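Local atomic coordinates of inactive glucansucrase (Lactobacillus reuteri, PDB entry 5JBD), a protein that belongs to glycoside hydrolase family 70, whose members are built around a TIM-type barrel, and holds a calcium ion. Residues E345-E350 with H392-N397; R401-D406 with P411-S416. One frame throughout, in Å; residues are numbered along the deposited sequence.

Interaction 1. Residues E345-E350 with H392-N397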
ATOM      1  N   GLU A 345      12.633   4.212  15.201  1.00 22.46           N
ATOM      2  CA  GLU A 345      13.850   4.898  14.781  1.00 22.97           C
ATOM      3  C   GLU A 345      13.556   6.006  13.780  1.00 23.07           C
ATOM      4  O   GLU A 345      14.160   7.079  13.851  1.00 20.75           O
ATOM      5  CB  GLU A 345      14.880   3.906  14.202  1.00 22.77           C
ATOM      6  CG  GLU A 345      16.154   4.516  13.619  1.00 24.21           C
ATOM      7  CD  GLU A 345      17.107   5.100  14.671  1.00 27.42           C
ATOM      8  OE1 GLU A 345      16.937   4.814  15.869  1.00 28.54           O
ATOM      9  OE2 GLU A 345      18.027   5.870  14.299  1.00 25.28           O
ATOM     10  N   PHE A 346      12.648   5.734  12.843  1.00 21.95           N
ATOM     11  CA  PHE A 346      12.233   6.757  11.876  1.00 22.76           C
ATOM     12  C   PHE A 346      11.625   7.997  12.545  1.00 22.11           C
ATOM     13  O   PHE A 346      12.029   9.125  12.245  1.00 20.67           O
ATOM     14  CB  PHE A 346      11.247   6.172  10.848  1.00 23.21           C
ATOM     15  CG  PHE A 346      10.487   7.219  10.087  1.00 23.43           C
ATOM     16  CD1 PHE A 346      11.090   7.911   9.046  1.00 24.34           C
ATOM     17  CD2 PHE A 346       9.179   7.535  10.437  1.00 23.64           C
ATOM     18  CE1 PHE A 346      10.388   8.893   8.344  1.00 24.51           C
ATOM     19  CE2 PHE A 346       8.477   8.519   9.749  1.00 24.82           C
ATOM     20  CZ  PHE A 346       9.085   9.201   8.714  1.00 24.46           C
ATOM     21  N   TYR A 347      10.674   7.784  13.459  1.00 22.33           N
ATOM     22  CA  TYR A 347      10.053   8.902  14.162  1.00 23.22           C
ATOM     23  C   TYR A 347      11.073   9.656  15.021  1.00 23.30           C
ATOM     24  O   TYR A 347      11.044  10.879  15.074  1.00 23.26           O
ATOM     25  CB  TYR A 347       8.823   8.474  14.970  1.00 23.80           C
ATOM     26  CG  TYR A 347       7.689   8.052  14.062  1.00 24.70           C
ATOM     27  CD1 TYR A 347       7.031   8.985  13.244  1.00 26.30           C
ATOM     28  CD2 TYR A 347       7.314   6.706  13.957  1.00 26.61           C
ATOM     29  CE1 TYR A 347       6.017   8.588  12.371  1.00 26.28           C
ATOM     30  CE2 TYR A 347       6.303   6.303  13.095  1.00 26.72           C
ATOM     31  CZ  TYR A 347       5.658   7.245  12.304  1.00 27.29           C
ATOM     32  OH  TYR A 347       4.664   6.824  11.456  1.00 25.52           O
ATOM     33  N   THR A 348      12.002   8.933  15.636  1.00 22.76           N
ATOM     34  CA  THR A 348      13.058   9.563  16.421  1.00 22.62           C
ATOM     35  C   THR A 348      13.963  10.441  15.548  1.00 22.14           C
ATOM     36  O   THR A 348      14.245  11.599  15.892  1.00 23.26           O
ATOM     37  CB  THR A 348      13.872   8.502  17.186  1.00 22.01           C
ATOM     38  OG1 THR A 348      13.020   7.881  18.164  1.00 22.13           O
ATOM     39  CG2 THR A 348      15.068   9.120  17.893  1.00 22.30           C
ATOM     40  N   LEU A 349      14.417   9.893  14.438  1.00 22.52           N
ATOM     41  CA  LEU A 349      15.214  10.667  13.488  1.00 23.15           C
ATOM     42  C   LEU A 349      14.485  11.951  13.075  1.00 23.17           C
ATOM     43  O   LEU A 349      15.081  13.029  13.101  1.00 23.16           O
ATOM     44  CB  LEU A 349      15.549   9.839  12.254  1.00 23.33           C
ATOM     45  CG  LEU A 349      16.582   8.724  12.455  1.00 23.91           C
ATOM     46  CD1 LEU A 349      16.558   7.752  11.281  1.00 23.02           C
ATOM     47  CD2 LEU A 349      17.990   9.280  12.639  1.00 24.17           C
ATOM     48  N   GLU A 350      13.200  11.841  12.734  1.00 23.51           N
ATOM     49  CA  GLU A 350      12.417  13.020  12.320  1.00 24.26           C
ATOM     50  C   GLU A 350      12.150  14.007  13.466  1.00 25.69           C
ATOM     51  O   GLU A 350      12.253  15.235  13.267  1.00 25.08           O
ATOM     52  CB  GLU A 350      11.109  12.615  11.623  1.00 24.50           C
ATOM     53  CG  GLU A 350      11.342  11.848  10.313  1.00 23.94           C
ATOM     54  CD  GLU A 350      10.389  12.210   9.174  1.00 25.47           C
ATOM     55  OE1 GLU A 350       9.201  12.497   9.439  1.00 23.98           O
ATOM     56  OE2 GLU A 350      10.835  12.164   7.999  1.00 21.70           O
ATOM     57  N   HIS A 392       8.347   5.255   0.670  1.00 22.60           N
ATOM     58  CA  HIS A 392       7.363   5.821  -0.287  1.00 23.78           C
ATOM     59  C   HIS A 392       6.123   6.420   0.401  1.00 23.67           C
ATOM     60  O   HIS A 392       5.609   7.453  -0.033  1.00 23.73           O
ATOM     61  CB  HIS A 392       6.936   4.769  -1.324  1.00 23.69           C
ATOM     62  CG  HIS A 392       6.219   3.600  -0.734  1.00 25.36           C
ATOM     63  ND1 HIS A 392       6.879   2.520  -0.183  1.00 26.85           N
ATOM     64  CD2 HIS A 392       4.901   3.361  -0.559  1.00 26.72           C
ATOM     65  CE1 HIS A 392       5.998   1.657   0.278  1.00 27.35           C
ATOM     66  NE2 HIS A 392       4.788   2.140   0.059  1.00 27.77           N
ATOM     67  N   ASP A 393       5.680   5.794   1.486  1.00 22.77           N
ATOM     68  CA  ASP A 393       4.523   6.289   2.249  1.00 24.66           C
ATOM     69  C   ASP A 393       4.817   7.580   3.000  1.00 24.74           C
ATOM     70  O   ASP A 393       3.943   8.445   3.120  1.00 26.80           O
ATOM     71  CB  ASP A 393       4.026   5.253   3.253  1.00 25.13           C
ATOM     72  CG  ASP A 393       3.246   4.141   2.614  1.00 26.77           C
ATOM     73  OD1 ASP A 393       2.384   4.433   1.758  1.00 29.02           O
ATOM     74  OD2 ASP A 393       3.476   2.978   2.992  1.00 25.97           O
ATOM     75  N   GLN A 394       6.038   7.726   3.511  1.00 23.94           N
ATOM     76  CA  GLN A 394       6.387   8.938   4.257  1.00 24.84           C
ATOM     77  C   GLN A 394       6.515  10.170   3.342  1.00 25.17           C
ATOM     78  O   GLN A 394       6.118  11.278   3.733  1.00 25.80           O
ATOM     79  CB  GLN A 394       7.644   8.733   5.116  1.00 23.68           C
ATOM     80  CG  GLN A 394       7.502   7.609   6.145  1.00 24.32           C
ATOM     81  CD  GLN A 394       6.244   7.733   6.993  1.00 24.18           C
ATOM     82  OE1 GLN A 394       5.903   8.816   7.454  1.00 24.85           O
ATOM     83  NE2 GLN A 394       5.545   6.628   7.183  1.00 25.78           N
ATOM     84  N   ARG A 395       7.068   9.978   2.154  1.00 23.90           N
ATOM     85  CA  ARG A 395       7.070  11.038   1.145  1.00 25.00           C
ATOM     86  C   ARG A 395       5.637  11.405   0.735  1.00 24.94           C
ATOM     87  O   ARG A 395       5.329  12.589   0.619  1.00 26.57           O
ATOM     88  CB  ARG A 395       7.899  10.658  -0.080  1.00 24.91           C
ATOM     89  CG  ARG A 395       8.109  11.815  -1.050  1.00 25.36           C
ATOM     90  CD  ARG A 395       9.136  12.802  -0.535  1.00 25.30           C
ATOM     91  NE  ARG A 395      10.481  12.436  -0.993  1.00 25.64           N
ATOM     92  CZ  ARG A 395      11.609  12.525  -0.286  1.00 25.81           C
ATOM     93  NH1 ARG A 395      11.620  12.925   0.995  1.00 26.85           N
ATOM     94  NH2 ARG A 395      12.753  12.175  -0.866  1.00 25.11           N
ATOM     95  N   LYS A 396       4.779  10.391   0.566  1.00 25.28           N
ATOM     96  CA  LYS A 396       3.345  10.590   0.274  1.00 26.45           C
ATOM     97  C   LYS A 396       2.627  11.405   1.347  1.00 26.95           C
ATOM     98  O   LYS A 396       1.856  12.313   1.020  1.00 24.04           O
ATOM     99  CB  LYS A 396       2.635   9.246   0.066  1.00 27.72           C
ATOM    100  CG  LYS A 396       1.103   9.309  -0.017  1.00 28.87           C
ATOM    101  CD  LYS A 396       0.442   7.999   0.372  1.00 31.19           C
ATOM    102  CE  LYS A 396       0.574   7.738   1.869  1.00 31.95           C
ATOM    103  NZ  LYS A 396      -0.244   6.582   2.273  1.00 34.90           N
ATOM    104  N   ASN A 397       2.869  11.081   2.625  1.00 26.54           N
ATOM    105  CA  ASN A 397       2.296  11.856   3.753  1.00 27.80           C
ATOM    106  C   ASN A 397       2.622  13.344   3.653  1.00 27.30           C
ATOM    107  O   ASN A 397       1.744  14.191   3.818  1.00 27.62           O
ATOM    108  CB  ASN A 397       2.805  11.336   5.112  1.00 28.44           C
ATOM    109  CG  ASN A 397       2.214   9.985   5.492  1.00 29.41           C
ATOM    110  OD1 ASN A 397       1.252   9.495   4.878  1.00 28.86           O
ATOM    111  ND2 ASN A 397       2.796   9.367   6.518  1.00 29.81           N
TER
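The carbonyl oxygen of the Gln-394 amide meets two groups: OE1 lies 3.4 Å from Phe-346 CZ, and Asn-397 ND2 sends it a weak hydrogen bond of 3.3 Å, bent to 128° at the hydrogen. This meeting joins two helices packed round the parallel strands of the TIM-type barrel. Helix 343-354 belongs to the long connection between the adjacent parallel strands 340-341 and 385-388, and helix 392-406 follows the second of them. The backbones stay well apart, with Phe-346 CA 9.8 Å from Gln-394 CA, and long side chains bridge the gap.

Phe-346 is a buried residue that points toward the other helix, and a flat, wholly apolar ring suits it, since the ring also stacks on Phe-388 of strand 385-388. Its outer end, CZ with CE1 and CE2, touches Gln-394. CG of the glutamine comes to 3.4 Å from CZ, and the ring and amide planes stand 55° apart, so the amide does not lie flat on the ring. Gln-394 suits a place at the border of core and solvent because its methylenes pack against carbon while its amide serves polar neighbours. With CG beside the backbone N (chi1 -59°), CG is set at the end of the phenyl ring, and the bend at chi2 brings CD and OE1 there too.

Tyr-347, more exposed, turns one ring face to the edge of Phe-346, whose CD2 sits 3.7 Å above the centre of that face. This probably restricts the rotation of the phenyl ring. Gln-394 NE2 is hydrogen-bonded to Tyr-323 OH, and Tyr-347 also packs on that tyrosine. With no hydrogen bond between them, Tyr-347 OH stands 4.4 Å from Gln-394 NE2.

Interaction 2. Residues R401-D406 with P411-S416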
ATOM      1  N   ARG A 401      -0.004  16.348   2.883  1.00 35.96           N
ATOM      2  CA  ARG A 401      -0.069  17.474   3.839  1.00 39.27           C
ATOM      3  C   ARG A 401      -0.059  18.792   3.060  1.00 36.17           C
ATOM      4  O   ARG A 401      -0.903  19.655   3.272  1.00 36.82           O
ATOM      5  CB  ARG A 401       1.087  17.459   4.904  1.00 41.43           C
ATOM      6  CG  ARG A 401       0.618  17.056   6.304  1.00 52.09           C
ATOM      7  CD  ARG A 401       1.411  17.704   7.468  1.00 55.51           C
ATOM      8  NE  ARG A 401       1.304  16.933   8.714  1.00 62.98           N
ATOM      9  CZ  ARG A 401       0.204  16.768   9.469  1.00 64.79           C
ATOM     10  NH1 ARG A 401      -0.972  17.295   9.129  1.00 66.44           N
ATOM     11  NH2 ARG A 401       0.273  16.038  10.584  1.00 60.66           N
ATOM     12  N   LEU A 402       0.883  18.905   2.130  1.00 35.60           N
ATOM     13  CA  LEU A 402       1.035  20.094   1.292  1.00 37.28           C
ATOM     14  C   LEU A 402      -0.195  20.325   0.392  1.00 38.11           C
ATOM     15  O   LEU A 402      -0.644  21.461   0.257  1.00 40.31           O
ATOM     16  CB  LEU A 402       2.333  19.988   0.483  1.00 39.06           C
ATOM     17  CG  LEU A 402       2.974  21.177  -0.239  1.00 40.74           C
ATOM     18  CD1 LEU A 402       2.910  22.467   0.566  1.00 43.06           C
ATOM     19  CD2 LEU A 402       4.420  20.827  -0.579  1.00 41.68           C
ATOM     20  N   ILE A 403      -0.764  19.258  -0.175  1.00 37.18           N
ATOM     21  CA  ILE A 403      -2.003  19.359  -0.971  1.00 38.70           C
ATOM     22  C   ILE A 403      -3.151  19.905  -0.114  1.00 39.43           C
ATOM     23  O   ILE A 403      -3.866  20.826  -0.529  1.00 38.70           O
ATOM     24  CB  ILE A 403      -2.411  18.001  -1.607  1.00 38.37           C
ATOM     25  CG1 ILE A 403      -1.440  17.617  -2.732  1.00 39.37           C
ATOM     26  CG2 ILE A 403      -3.830  18.050  -2.172  1.00 40.12           C
ATOM     27  CD1 ILE A 403      -1.617  16.201  -3.261  1.00 39.26           C
ATOM     28  N   ILE A 404      -3.321  19.329   1.070  1.00 38.07           N
ATOM     29  CA  ILE A 404      -4.396  19.726   1.984  1.00 39.11           C
ATOM     30  C   ILE A 404      -4.235  21.191   2.387  1.00 39.52           C
ATOM     31  O   ILE A 404      -5.214  21.943   2.383  1.00 40.63           O
ATOM     32  CB  ILE A 404      -4.464  18.812   3.241  1.00 39.09           C
ATOM     33  CG1 ILE A 404      -4.906  17.388   2.847  1.00 39.19           C
ATOM     34  CG2 ILE A 404      -5.437  19.373   4.295  1.00 38.74           C
ATOM     35  CD1 ILE A 404      -4.503  16.328   3.855  1.00 38.98           C
ATOM     36  N   LYS A 405      -3.009  21.596   2.699  1.00 41.11           N
ATOM     37  CA  LYS A 405      -2.721  22.989   3.044  1.00 44.55           C
ATOM     38  C   LYS A 405      -2.999  23.947   1.879  1.00 45.88           C
ATOM     39  O   LYS A 405      -3.594  25.014   2.074  1.00 46.11           O
ATOM     40  CB  LYS A 405      -1.273  23.162   3.510  1.00 46.34           C
ATOM     41  CG  LYS A 405      -0.915  24.610   3.819  1.00 51.46           C
ATOM     42  CD  LYS A 405       0.324  24.767   4.685  1.00 56.54           C
ATOM     43  CE  LYS A 405       0.391  26.174   5.273  1.00 61.02           C
ATOM     44  NZ  LYS A 405       1.770  26.727   5.216  1.00 64.46           N
ATOM     45  N   ASP A 406      -2.544  23.574   0.686  1.00 44.06           N
ATOM     46  CA  ASP A 406      -2.737  24.392  -0.522  1.00 43.96           C
ATOM     47  C   ASP A 406      -4.193  24.532  -0.955  1.00 47.05           C
ATOM     48  O   ASP A 406      -4.514  25.467  -1.675  1.00 50.89           O
ATOM     49  CB  ASP A 406      -1.959  23.799  -1.710  1.00 42.30           C
ATOM     50  CG  ASP A 406      -0.458  23.935  -1.574  1.00 39.87           C
ATOM     51  OD1 ASP A 406       0.022  24.782  -0.804  1.00 39.15           O
ATOM     52  OD2 ASP A 406       0.248  23.183  -2.278  1.00 38.18           O
ATOM     53  N   PRO A 411     -13.141  19.215   1.738  1.00 55.04           N
ATOM     54  CA  PRO A 411     -13.124  18.099   2.708  1.00 55.15           C
ATOM     55  C   PRO A 411     -12.904  16.718   2.073  1.00 52.24           C
ATOM     56  O   PRO A 411     -12.360  15.804   2.705  1.00 47.61           O
ATOM     57  CB  PRO A 411     -14.518  18.182   3.363  1.00 55.21           C
ATOM     58  CG  PRO A 411     -15.378  18.800   2.324  1.00 56.41           C
ATOM     59  CD  PRO A 411     -14.495  19.809   1.649  1.00 56.25           C
ATOM     60  N   ASP A 412     -13.353  16.578   0.830  1.00 52.21           N
ATOM     61  CA  ASP A 412     -13.140  15.348   0.037  1.00 51.39           C
ATOM     62  C   ASP A 412     -11.912  15.433  -0.902  1.00 48.48           C
ATOM     63  O   ASP A 412     -11.773  14.658  -1.853  1.00 53.27           O
ATOM     64  CB  ASP A 412     -14.459  14.928  -0.678  1.00 53.52           C
ATOM     65  CG  ASP A 412     -15.104  16.082  -1.448  1.00 55.75           C
ATOM     66  OD1 ASP A 412     -14.704  17.252  -1.233  1.00 51.95           O
ATOM     67  OD2 ASP A 412     -16.019  15.822  -2.255  1.00 60.68           O
ATOM     68  N   ILE A 413     -11.009  16.365  -0.612  1.00 45.79           N
ATOM     69  CA  ILE A 413      -9.742  16.512  -1.344  1.00 44.50           C
ATOM     70  C   ILE A 413      -8.857  15.256  -1.416  1.00 42.84           C
ATOM     71  O   ILE A 413      -8.106  15.106  -2.376  1.00 40.42           O
ATOM     72  CB  ILE A 413      -8.924  17.711  -0.797  1.00 46.34           C
ATOM     73  CG1 ILE A 413      -7.788  18.063  -1.764  1.00 48.35           C
ATOM     74  CG2 ILE A 413      -8.415  17.428   0.619  1.00 45.02           C
ATOM     75  CD1 ILE A 413      -7.003  19.287  -1.386  1.00 49.62           C
ATOM     76  N   MET A 414      -8.911  14.393  -0.398  1.00 41.40           N
ATOM     77  CA  MET A 414      -8.173  13.119  -0.412  1.00 39.56           C
ATOM     78  C   MET A 414      -9.020  11.951  -0.927  1.00 41.28           C
ATOM     79  O   MET A 414      -8.507  10.841  -1.049  1.00 36.92           O
ATOM     80  CB  MET A 414      -7.602  12.791   0.980  1.00 39.31           C
ATOM     81  CG  MET A 414      -6.439  13.674   1.396  1.00 37.52           C
ATOM     82  SD  MET A 414      -4.918  13.372   0.469  1.00 38.62           S
ATOM     83  CE  MET A 414      -4.731  14.904  -0.458  1.00 40.16           C
ATOM     84  N   GLY A 415     -10.299  12.203  -1.223  1.00 42.15           N
ATOM     85  CA  GLY A 415     -11.178  11.235  -1.877  1.00 43.94           C
ATOM     86  C   GLY A 415     -11.466  11.665  -3.312  1.00 45.67           C
ATOM     87  O   GLY A 415     -10.545  11.974  -4.081  1.00 42.05           O
ATOM     88  N   SER A 416     -12.750  11.715  -3.660  1.00 46.89           N
ATOM     89  CA  SER A 416     -13.180  11.918  -5.054  1.00 49.70           C
ATOM     90  C   SER A 416     -12.855  13.300  -5.651  1.00 48.67           C
ATOM     91  O   SER A 416     -12.862  13.446  -6.871  1.00 49.66           O
ATOM     92  CB  SER A 416     -14.674  11.625  -5.187  1.00 51.14           C
ATOM     93  OG  SER A 416     -15.435  12.532  -4.436  1.00 51.28           O
TER
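Ile-403 is the first residue of 401-406 to touch the loop, its CB directed at it; with CG2 anti to the backbone N, that methyl meets CD1 of Ile-413 at 3.5 Å, closer than carbons usually pack. The same CG2 touches Met-414 CE at 3.7 Å. A beta-branched residue serves well here, because one methyl meets both loop side chains close to the backbone. One residue on, Ile-404 leaves the helix at an angle to the loop, but its CG1 arm reaches it: CG1 lies 4.2 Å from Ile-413 CG2, and CD1 lies 4.1 Å from Met-414 CG. The two isoleucines thus form an apolar surface, with no hydrogen bond to the loop.

The loop offers its two apolar side chains from the middle of a type I turn, Asp-412 to Gly-415, closed by Gly-415 N donating to Asp-412 O at 2.9 Å. Ile-413 extends straight toward the helix. The unbranched Met-414 chain instead bends at chi2 (-70°) and again at chi3 (113°), crossing Ile-404 at about a right angle and bringing CE round to Ile-403. Met-414 O is hydrogen-bonded to Arg-702.

The contact folds the loop between helices 392-406 and 420-434 back against the C-terminal end of the first. Beyond it Ile-403 packs on Tyr-422 and Ala-426 of helix 420-434, while Ile-404 touches Pro-183, so the end of helix 392-406 is covered by both the following helix and loops.

In the fold
Both interactions use helix 392-406, interaction 1 at its beginning and interaction 2 at its end, with centres 19 Å apart. They follow one another along the chain: the first joins the helix to 343-354 across 41 intervening residues, the second to a turn only a few residues further on. Interaction 1 is partly buried and mixed in character, an aromatic ring against an amide whose polar atoms have other partners near the surface. Interaction 2 is buried and wholly apolar, isoleucines and a methionine, and covers more area, 208 against 116 Å². Long-range helix pairing round the barrel is thus complemented by a local loop folded back on the last turns of the helix.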